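Local coordinates for WGR domain-containing protein (Bacteroides fragilis, PDB 2RA8), which is of unknown function but joins a WGR domain to a leucine-rich repeat domain, the latter probably serving as a binding scaffold, at residues D19-V27 with Q39-E50; V94-K102 with I127-F138. One frame throughout, in Å; residues are numbered along the deposited sequence.

Interaction 1: D19-V27 with Q39-E50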
loop_
_atom_site.group_PDB
_atom_site.type_symbol
_atom_site.label_atom_id
_atom_site.label_comp_id
_atom_site.label_asym_id
_atom_site.label_seq_id
_atom_site.Cartn_x
_atom_site.Cartn_y
_atom_site.Cartn_z
ATOM N N ASP A 19 -20.120 -20.852 5.209
ATOM C CA ASP A 19 -21.214 -21.800 5.380
ATOM C C ASP A 19 -22.495 -21.126 5.008
ATOM O O ASP A 19 -22.689 -19.952 5.334
ATOM C CB ASP A 19 -21.275 -22.257 6.846
ATOM C CG ASP A 19 -22.178 -23.466 7.055
ATOM O OD1 ASP A 19 -22.364 -24.262 6.110
ATOM O OD2 ASP A 19 -22.691 -23.629 8.182
ATOM N N VAL A 20 -23.366 -21.836 4.294
ATOM C CA VAL A 20 -24.650 -21.260 3.924
ATOM C C VAL A 20 -25.745 -21.971 4.662
ATOM O O VAL A 20 -25.887 -23.190 4.558
ATOM C CB VAL A 20 -24.948 -21.370 2.406
ATOM C CG1 VAL A 20 -26.348 -20.813 2.118
ATOM C CG2 VAL A 20 -23.918 -20.595 1.600
ATOM N N ARG A 21 -26.517 -21.217 5.436
ATOM C CA ARG A 21 -27.634 -21.786 6.176
ATOM C C ARG A 21 -28.869 -20.986 5.864
ATOM O O ARG A 21 -29.022 -19.851 6.320
ATOM C CB ARG A 21 -27.350 -21.782 7.680
ATOM C CG ARG A 21 -26.359 -22.855 8.099
ATOM C CD ARG A 21 -26.156 -22.880 9.602
ATOM N NE ARG A 21 -25.210 -23.922 9.995
ATOM C CZ ARG A 21 -24.883 -24.206 11.252
ATOM N NH1 ARG A 21 -25.426 -23.526 12.254
ATOM N NH2 ARG A 21 -24.012 -25.175 11.508
ATOM N N GLY A 22 -29.744 -21.573 5.052
ATOM C CA GLY A 22 -30.961 -20.896 4.663
ATOM C C GLY A 22 -30.626 -19.815 3.660
ATOM O O GLY A 22 -30.090 -20.097 2.589
ATOM N N THR A 23 -30.942 -18.573 4.011
ATOM C CA THR A 23 -30.671 -17.429 3.149
ATOM C C THR A 23 -29.475 -16.658 3.675
ATOM O O THR A 23 -29.108 -15.613 3.139
ATOM C CB THR A 23 -31.887 -16.480 3.101
ATOM O OG1 THR A 23 -32.321 -16.206 4.441
ATOM C CG2 THR A 23 -33.034 -17.107 2.313
ATOM N N ASP A 24 -28.867 -17.170 4.738
ATOM C CA ASP A 24 -27.706 -16.525 5.338
ATOM C C ASP A 24 -26.391 -17.164 4.954
ATOM O O ASP A 24 -26.265 -18.393 4.926
ATOM C CB ASP A 24 -27.813 -16.539 6.870
ATOM C CG ASP A 24 -28.935 -15.645 7.392
ATOM O OD1 ASP A 24 -29.082 -14.517 6.878
ATOM O OD2 ASP A 24 -29.657 -16.065 8.318
ATOM N N VAL A 25 -25.409 -16.321 4.646
ATOM C CA VAL A 25 -24.067 -16.777 4.317
ATOM C C VAL A 25 -23.251 -16.392 5.534
ATOM O O VAL A 25 -23.212 -15.216 5.922
ATOM C CB VAL A 25 -23.494 -16.066 3.066
ATOM C CG1 VAL A 25 -22.038 -16.468 2.867
ATOM C CG2 VAL A 25 -24.308 -16.435 1.823
ATOM N N ILE A 26 -22.617 -17.381 6.155
ATOM C CA ILE A 26 -21.821 -17.152 7.354
ATOM C C ILE A 26 -20.334 -17.329 7.123
ATOM O O ILE A 26 -19.864 -18.428 6.807
ATOM C CB ILE A 26 -22.273 -18.096 8.484
ATOM C CG1 ILE A 26 -23.790 -17.979 8.673
ATOM C CG2 ILE A 26 -21.541 -17.756 9.775
ATOM C CD1 ILE A 26 -24.379 -19.024 9.588
ATOM N N VAL A 27 -19.594 -16.237 7.294
ATOM C CA VAL A 27 -18.147 -16.220 7.115
ATOM C C VAL A 27 -17.462 -16.070 8.455
ATOM O O VAL A 27 -17.908 -15.303 9.322
ATOM C CB VAL A 27 -17.719 -15.039 6.192
ATOM C CG1 VAL A 27 -16.236 -14.769 6.330
ATOM C CG2 VAL A 27 -18.052 -15.360 4.740
ATOM N N GLN A 39 -18.972 -12.846 10.163
ATOM C CA GLN A 39 -19.810 -11.941 9.401
ATOM C C GLN A 39 -20.945 -12.746 8.834
ATOM O O GLN A 39 -20.739 -13.834 8.285
ATOM C CB GLN A 39 -19.010 -11.291 8.266
ATOM C CG GLN A 39 -17.768 -10.545 8.733
ATOM C CD GLN A 39 -17.000 -9.907 7.592
ATOM O OE1 GLN A 39 -16.745 -10.543 6.571
ATOM N NE2 GLN A 39 -16.617 -8.644 7.764
ATOM N N VAL A 40 -22.155 -12.223 8.988
ATOM C CA VAL A 40 -23.351 -12.880 8.488
ATOM C C VAL A 40 -24.030 -11.961 7.512
ATOM O O VAL A 40 -24.182 -10.760 7.763
ATOM C CB VAL A 40 -24.305 -13.205 9.637
ATOM C CG1 VAL A 40 -25.481 -14.027 9.125
ATOM C CG2 VAL A 40 -23.548 -13.945 10.735
ATOM N N LYS A 41 -24.435 -12.508 6.376
ATOM C CA LYS A 41 -25.087 -11.705 5.353
ATOM C C LYS A 41 -26.314 -12.410 4.862
ATOM O O LYS A 41 -26.240 -13.542 4.377
ATOM C CB LYS A 41 -24.109 -11.457 4.196
ATOM C CG LYS A 41 -24.559 -10.425 3.189
ATOM C CD LYS A 41 -23.372 -9.798 2.446
ATOM C CE LYS A 41 -22.524 -10.815 1.675
ATOM N NZ LYS A 41 -21.552 -11.594 2.517
ATOM N N ASN A 42 -27.459 -11.747 4.999
ATOM C CA ASN A 42 -28.730 -12.322 4.577
ATOM C C ASN A 42 -29.031 -12.019 3.140
ATOM O O ASN A 42 -28.693 -10.950 2.631
ATOM C CB ASN A 42 -29.868 -11.806 5.456
ATOM C CG ASN A 42 -31.168 -12.544 5.213
ATOM O OD1 ASN A 42 -31.207 -13.772 5.228
ATOM N ND2 ASN A 42 -32.242 -11.799 4.994
ATOM N N PHE A 43 -29.674 -12.972 2.475
ATOM C CA PHE A 43 -30.028 -12.833 1.071
ATOM C C PHE A 43 -31.501 -13.077 0.849
ATOM O O PHE A 43 -32.176 -13.697 1.676
ATOM C CB PHE A 43 -29.196 -13.809 0.230
ATOM C CG PHE A 43 -27.753 -13.431 0.137
ATOM C CD1 PHE A 43 -27.284 -12.702 -0.948
ATOM C CD2 PHE A 43 -26.877 -13.734 1.169
ATOM C CE1 PHE A 43 -25.970 -12.278 -1.002
ATOM C CE2 PHE A 43 -25.562 -13.313 1.120
ATOM C CZ PHE A 43 -25.110 -12.581 0.030
ATOM N N SER A 44 -31.993 -12.581 -0.280
ATOM C CA SER A 44 -33.392 -12.702 -0.662
ATOM C C SER A 44 -33.879 -14.121 -0.805
ATOM O O SER A 44 -35.078 -14.374 -0.699
ATOM C CB SER A 44 -33.636 -11.960 -1.978
ATOM O OG SER A 44 -32.818 -12.476 -3.014
ATOM N N SER A 45 -32.964 -15.057 -1.040
ATOM C CA SER A 45 -33.350 -16.458 -1.206
ATOM C C SER A 45 -32.170 -17.383 -1.055
ATOM O O SER A 45 -31.023 -16.942 -1.062
ATOM C CB SER A 45 -33.944 -16.664 -2.593
ATOM O OG SER A 45 -32.948 -16.445 -3.580
ATOM N N ALA A 46 -32.437 -18.677 -0.932
ATOM C CA ALA A 46 -31.361 -19.653 -0.790
ATOM C C ALA A 46 -30.505 -19.667 -2.039
ATOM O O ALA A 46 -29.299 -19.918 -1.980
ATOM C CB ALA A 46 -31.948 -21.044 -0.534
ATOM N N GLY A 47 -31.135 -19.380 -3.173
ATOM C CA GLY A 47 -30.435 -19.364 -4.445
ATOM C C GLY A 47 -29.409 -18.259 -4.523
ATOM O O GLY A 47 -28.272 -18.474 -4.949
ATOM N N GLU A 48 -29.811 -17.064 -4.108
ATOM C CA GLU A 48 -28.911 -15.925 -4.121
ATOM C C GLU A 48 -27.791 -16.119 -3.122
ATOM O O GLU A 48 -26.664 -15.704 -3.358
ATOM C CB GLU A 48 -29.682 -14.645 -3.789
ATOM C CG GLU A 48 -30.711 -14.247 -4.842
ATOM C CD GLU A 48 -30.086 -14.024 -6.207
ATOM O OE1 GLU A 48 -28.958 -13.489 -6.263
ATOM O OE2 GLU A 48 -30.724 -14.373 -7.225
ATOM N N ALA A 49 -28.105 -16.755 -2.000
ATOM C CA ALA A 49 -27.115 -16.999 -0.964
ATOM C C ALA A 49 -26.031 -17.928 -1.493
ATOM O O ALA A 49 -24.832 -17.648 -1.370
ATOM C CB ALA A 49 -27.796 -17.603 0.261
ATOM N N GLU A 50 -26.448 -19.031 -2.105
ATOM C CA GLU A 50 -25.497 -19.997 -2.657
ATOM C C GLU A 50 -24.668 -19.389 -3.764
ATOM O O GLU A 50 -23.473 -19.664 -3.887
ATOM C CB GLU A 50 -26.246 -21.217 -3.188
ATOM C CG GLU A 50 -26.948 -22.012 -2.102
ATOM C CD GLU A 50 -25.989 -22.854 -1.282
ATOM O OE1 GLU A 50 -24.776 -22.542 -1.266
ATOM O OE2 GLU A 50 -26.454 -23.825 -0.646
HETATM O O HOH W 1 -20.925 -12.908 4.864
#
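Val-25 and Val-27 pair with Lys-41 and Gln-39 as hydrogen-bonded pairs of two antiparallel strands, whose axes come within 4.6 Å at 165°. Asp-24 with Asn-42 and Ile-26 with Val-40 form the non-hydrogen-bonded pairs between them. The backbone N-H and C=O groups of Val-25 and Lys-41 bond in both directions, as do those of Val-27 and Gln-39. A bond from Phe-43 N to Thr-23 O extends the pairing. The same carbonyl oxygen lies at the edge of the Phe-43 ring, in its plane. The Thr-23 side chain works in two directions. Its OG1 sits between the backbone N and the carbonyl carbon (chi1 49°) and donates to Asn-42 OD1 at 2.8 Å, in the carbonyl plane of the amide. Asp-24 OD1 comes equally close to Asn-42 OD1; both are acceptors, so the placing there is doubtful. Thr-23 CG2 rests against Ser-45 C, just ahead of the helix.

On the face that carries Val-25 and Val-27, where helix 46-62 lies, Val-25 CG2 meets Phe-43 CE2 obliquely and reaches Ala-49 CB at 4.0 Å. Val-20 CG1 packs on the same methyl, also at 4.0 Å. Val-20 CG2 lies 3.6 Å from Glu-50 OE1, and Val-20 CG1 is near Glu-50 CD. Val-20 also touches Ala-53, and Phe-43 touches Ala-52, both on helix 46-62. A water accepts from Lys-41 NZ and donates a weak bond to Val-25 O. Gln-39 and Lys-41 also pack on Trp-158 of the second subunit.

Ser-45 is the N-cap of the helix, its OG accepting from Glu-48 N at 3.2 Å. A type II' turn from Arg-21 to Asp-24 links strand 13-21 to strand 24-31. The whole is a beta hairpin of strands 24-31 and 37-42 with a helix packed across one face of the antiparallel sheet, here within the WGR domain.

Interaction 2: V94-K102 with I127-F138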
loop_
_atom_site.group_PDB
_atom_site.type_symbol
_atom_site.label_atom_id
_atom_site.label_comp_id
_atom_site.label_asym_id
_atom_site.label_seq_id
_atom_site.Cartn_x
_atom_site.Cartn_y
_atom_site.Cartn_z
ATOM N N VAL A 94 17.637 -2.661 23.409
ATOM C CA VAL A 94 17.249 -4.003 22.990
ATOM C C VAL A 94 18.011 -4.452 21.768
ATOM O O VAL A 94 18.192 -3.694 20.817
ATOM C CB VAL A 94 15.726 -4.082 22.711
ATOM C CG1 VAL A 94 15.367 -5.446 22.145
ATOM C CG2 VAL A 94 14.952 -3.844 24.007
ATOM N N ASN A 95 18.461 -5.700 21.803
ATOM C CA ASN A 95 19.227 -6.310 20.721
ATOM C C ASN A 95 18.315 -7.249 19.948
ATOM O O ASN A 95 17.798 -8.205 20.515
ATOM C CB ASN A 95 20.413 -7.081 21.335
ATOM C CG ASN A 95 21.160 -7.920 20.324
ATOM O OD1 ASN A 95 20.617 -8.882 19.778
ATOM N ND2 ASN A 95 22.417 -7.564 20.071
ATOM N N LEU A 96 18.120 -6.991 18.656
ATOM C CA LEU A 96 17.236 -7.816 17.827
ATOM C C LEU A 96 17.518 -9.287 17.905
ATOM O O LEU A 96 16.601 -10.101 18.001
ATOM C CB LEU A 96 17.301 -7.381 16.351
ATOM C CG LEU A 96 16.399 -8.167 15.380
ATOM C CD1 LEU A 96 14.938 -8.040 15.815
ATOM C CD2 LEU A 96 16.579 -7.652 13.958
HETATM N N MSE A 97 18.788 -9.656 17.843
HETATM C CA MSE A 97 19.150 -11.065 17.907
HETATM C C MSE A 97 18.694 -11.698 19.188
HETATM O O MSE A 97 18.411 -12.898 19.228
HETATM C CB MSE A 97 20.651 -11.231 17.760
HETATM C CG MSE A 97 21.080 -11.475 16.337
HETATM SE SE MSE A 97 20.631 -13.279 15.817
HETATM C CE MSE A 97 19.372 -12.969 14.392
ATOM N N ASP A 98 18.612 -10.900 20.251
ATOM C CA ASP A 98 18.158 -11.419 21.534
ATOM C C ASP A 98 16.667 -11.644 21.504
ATOM O O ASP A 98 16.166 -12.565 22.153
ATOM C CB ASP A 98 18.510 -10.459 22.678
ATOM C CG ASP A 98 19.997 -10.436 22.984
ATOM O OD1 ASP A 98 20.630 -11.516 22.955
ATOM O OD2 ASP A 98 20.530 -9.343 23.269
ATOM N N LYS A 99 15.943 -10.805 20.757
ATOM C CA LYS A 99 14.492 -10.955 20.636
ATOM C C LYS A 99 14.177 -12.242 19.924
ATOM O O LYS A 99 13.229 -12.941 20.274
ATOM C CB LYS A 99 13.863 -9.801 19.840
ATOM C CG LYS A 99 13.573 -8.552 20.654
ATOM C CD LYS A 99 12.187 -7.976 20.333
ATOM C CE LYS A 99 12.108 -7.377 18.939
ATOM N NZ LYS A 99 10.761 -6.785 18.678
ATOM N N ILE A 100 14.975 -12.559 18.912
ATOM C CA ILE A 100 14.778 -13.778 18.138
ATOM C C ILE A 100 15.184 -14.993 18.940
ATOM O O ILE A 100 14.382 -15.907 19.137
ATOM C CB ILE A 100 15.594 -13.737 16.830
ATOM C CG1 ILE A 100 15.250 -12.464 16.050
ATOM C CG2 ILE A 100 15.303 -14.977 15.991
ATOM C CD1 ILE A 100 16.140 -12.207 14.858
ATOM N N LEU A 101 16.429 -15.005 19.414
ATOM C CA LEU A 101 16.949 -16.123 20.204
ATOM C C LEU A 101 16.126 -16.405 21.447
ATOM O O LEU A 101 16.156 -17.517 21.974
ATOM C CB LEU A 101 18.403 -15.858 20.613
ATOM C CG LEU A 101 19.493 -15.852 19.525
ATOM C CD1 LEU A 101 20.788 -15.328 20.119
ATOM C CD2 LEU A 101 19.700 -17.260 18.953
ATOM N N LYS A 102 15.386 -15.400 21.917
ATOM C CA LYS A 102 14.543 -15.542 23.104
ATOM C C LYS A 102 13.196 -16.194 22.864
ATOM O O LYS A 102 12.759 -17.035 23.650
ATOM C CB LYS A 102 14.306 -14.165 23.756
ATOM C CG LYS A 102 13.185 -14.146 24.805
ATOM C CD LYS A 102 11.827 -13.797 24.193
ATOM C CE LYS A 102 10.663 -14.429 24.962
ATOM N NZ LYS A 102 10.571 -14.019 26.392
ATOM N N ILE A 127 23.186 -9.943 13.238
ATOM C CA ILE A 127 22.158 -10.911 12.886
ATOM C C ILE A 127 22.792 -12.093 12.178
ATOM O O ILE A 127 22.552 -13.246 12.541
ATOM C CB ILE A 127 21.102 -10.256 11.978
ATOM C CG1 ILE A 127 20.668 -8.891 12.578
ATOM C CG2 ILE A 127 19.918 -11.183 11.809
ATOM C CD1 ILE A 127 20.080 -8.981 13.980
ATOM N N ALA A 128 23.611 -11.822 11.169
ATOM C CA ALA A 128 24.265 -12.909 10.449
ATOM C C ALA A 128 25.131 -13.725 11.393
ATOM O O ALA A 128 25.082 -14.957 11.382
ATOM C CB ALA A 128 25.104 -12.360 9.316
ATOM N N ASP A 129 25.925 -13.036 12.214
ATOM C CA ASP A 129 26.813 -13.691 13.171
ATOM C C ASP A 129 26.029 -14.450 14.207
ATOM O O ASP A 129 26.358 -15.599 14.532
ATOM C CB ASP A 129 27.701 -12.658 13.872
ATOM C CG ASP A 129 28.807 -12.130 12.971
ATOM O OD1 ASP A 129 28.538 -11.873 11.775
ATOM O OD2 ASP A 129 29.944 -11.962 13.460
ATOM N N GLY A 130 24.986 -13.812 14.732
ATOM C CA GLY A 130 24.152 -14.455 15.730
ATOM C C GLY A 130 23.571 -15.765 15.222
ATOM O O GLY A 130 23.579 -16.769 15.934
ATOM N N ILE A 131 23.069 -15.769 13.990
ATOM C CA ILE A 131 22.495 -16.987 13.427
ATOM C C ILE A 131 23.562 -18.046 13.244
ATOM O O ILE A 131 23.380 -19.194 13.646
ATOM C CB ILE A 131 21.793 -16.700 12.065
ATOM C CG1 ILE A 131 20.488 -15.926 12.304
ATOM C CG2 ILE A 131 21.509 -18.011 11.334
ATOM C CD1 ILE A 131 19.862 -15.342 11.021
ATOM N N VAL A 132 24.690 -17.664 12.650
ATOM C CA VAL A 132 25.785 -18.598 12.417
ATOM C C VAL A 132 26.257 -19.245 13.701
ATOM O O VAL A 132 26.631 -20.422 13.709
ATOM C CB VAL A 132 26.978 -17.880 11.714
ATOM C CG1 VAL A 132 28.195 -18.807 11.620
ATOM C CG2 VAL A 132 26.560 -17.446 10.325
ATOM N N GLU A 133 26.223 -18.489 14.798
ATOM C CA GLU A 133 26.673 -18.992 16.093
ATOM C C GLU A 133 25.626 -19.802 16.805
ATOM O O GLU A 133 25.891 -20.380 17.858
ATOM C CB GLU A 133 27.117 -17.834 16.996
ATOM C CG GLU A 133 28.373 -17.093 16.512
ATOM C CD GLU A 133 28.638 -15.813 17.307
ATOM O OE1 GLU A 133 28.771 -15.896 18.548
ATOM O OE2 GLU A 133 28.712 -14.723 16.695
ATOM N N ASN A 134 24.427 -19.852 16.233
ATOM C CA ASN A 134 23.323 -20.614 16.817
ATOM C C ASN A 134 22.612 -21.402 15.746
ATOM O O ASN A 134 21.380 -21.438 15.699
ATOM C CB ASN A 134 22.333 -19.670 17.511
ATOM C CG ASN A 134 22.934 -18.985 18.720
ATOM O OD1 ASN A 134 23.138 -19.605 19.764
ATOM N ND2 ASN A 134 23.233 -17.698 18.581
ATOM N N LYS A 135 23.389 -22.045 14.876
ATOM C CA LYS A 135 22.828 -22.832 13.787
ATOM C C LYS A 135 21.746 -23.802 14.231
ATOM O O LYS A 135 20.740 -23.974 13.538
ATOM C CB LYS A 135 23.939 -23.609 13.050
ATOM C CG LYS A 135 23.431 -24.417 11.847
ATOM C CD LYS A 135 24.558 -25.116 11.087
ATOM C CE LYS A 135 24.007 -25.904 9.897
ATOM N NZ LYS A 135 25.071 -26.492 9.033
ATOM N N GLU A 136 21.931 -24.432 15.391
ATOM C CA GLU A 136 20.953 -25.403 15.883
ATOM C C GLU A 136 19.550 -24.850 16.028
ATOM O O GLU A 136 18.580 -25.567 15.803
ATOM C CB GLU A 136 21.399 -26.016 17.229
ATOM C CG GLU A 136 21.190 -25.123 18.446
ATOM C CD GLU A 136 22.208 -24.002 18.545
ATOM O OE1 GLU A 136 21.993 -23.079 19.360
ATOM O OE2 GLU A 136 23.225 -24.052 17.816
ATOM N N LYS A 137 19.424 -23.579 16.399
ATOM C CA LYS A 137 18.102 -22.972 16.567
ATOM C C LYS A 137 17.436 -22.543 15.280
ATOM O O LYS A 137 16.230 -22.302 15.265
ATOM C CB LYS A 137 18.171 -21.743 17.470
ATOM C CG LYS A 137 18.510 -22.019 18.917
ATOM C CD LYS A 137 18.236 -20.781 19.769
ATOM C CE LYS A 137 18.595 -21.036 21.230
ATOM N NZ LYS A 137 18.356 -19.841 22.086
ATOM N N PHE A 138 18.205 -22.438 14.200
ATOM C CA PHE A 138 17.656 -22.004 12.916
ATOM C C PHE A 138 17.785 -23.066 11.854
ATOM O O PHE A 138 17.369 -22.875 10.708
ATOM C CB PHE A 138 18.367 -20.726 12.423
ATOM C CG PHE A 138 18.272 -19.559 13.372
ATOM C CD1 PHE A 138 19.164 -19.430 14.434
ATOM C CD2 PHE A 138 17.289 -18.593 13.203
ATOM C CE1 PHE A 138 19.070 -18.351 15.314
ATOM C CE2 PHE A 138 17.188 -17.510 14.077
ATOM C CZ PHE A 138 18.081 -17.392 15.135
#
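The first two torsions of Met-97, a selenomethionine (chi1 -93°, chi2 -74°), turn its side chain so that SE rests on Gly-130 CA at 3.7 Å. Its CG lies 3.6 Å from Ile-127 CD1. Gly-130 has no side chain, so the selenium can approach its backbone directly. Leu-96 CD2 meets the same Ile-127 CD1 obliquely.

The segments 96-102 and 127-132 run roughly parallel, their axes inclined by 31° and 10.0 Å apart at the closest. These are neighbouring helices beside the parallel strands of the leucine-rich repeat domain. Ile-100 and Ile-127 also touch Ile-114 of strand 111-114, and Ile-127 and Ile-131 touch Trp-146 of the next strand.

Farther along, the Leu-101 and Asn-134 side chains cross at about a right angle, CD2 of Leu-101 lying 3.6 Å from ND2 of Asn-134. That ND2 donates to Gly-130 O at 2.8 Å, which helps fix the rotation of the amide. Leu-101 CD2 and Ile-100 CG2 both approach the edge of the Phe-138 ring, while Ile-131 CG1 covers one face over its centre. The extended Lys-137 chain gives a weak hydrogen bond from NZ to Leu-101 O at 3.2 Å.

Overall arrangement
The two contacts lie in different parts of the chain. Interaction 1 belongs to the N-terminal WGR domain and its antiparallel sheet. Interaction 2 joins helices near the start of the leucine-rich repeats, where the parallel sheet begins with strand 80-83. Their centres are 49 Å apart, and their nearest atoms are about 30 Å apart, so they do not touch. They follow in series along the sequence. Interaction 1 is largely a surface contact, and part of it meets the second subunit. Interaction 2 is buried, and no other chain of the assembly reaches it. The function is unknown, and neither contact can be tied to an active site or ligand.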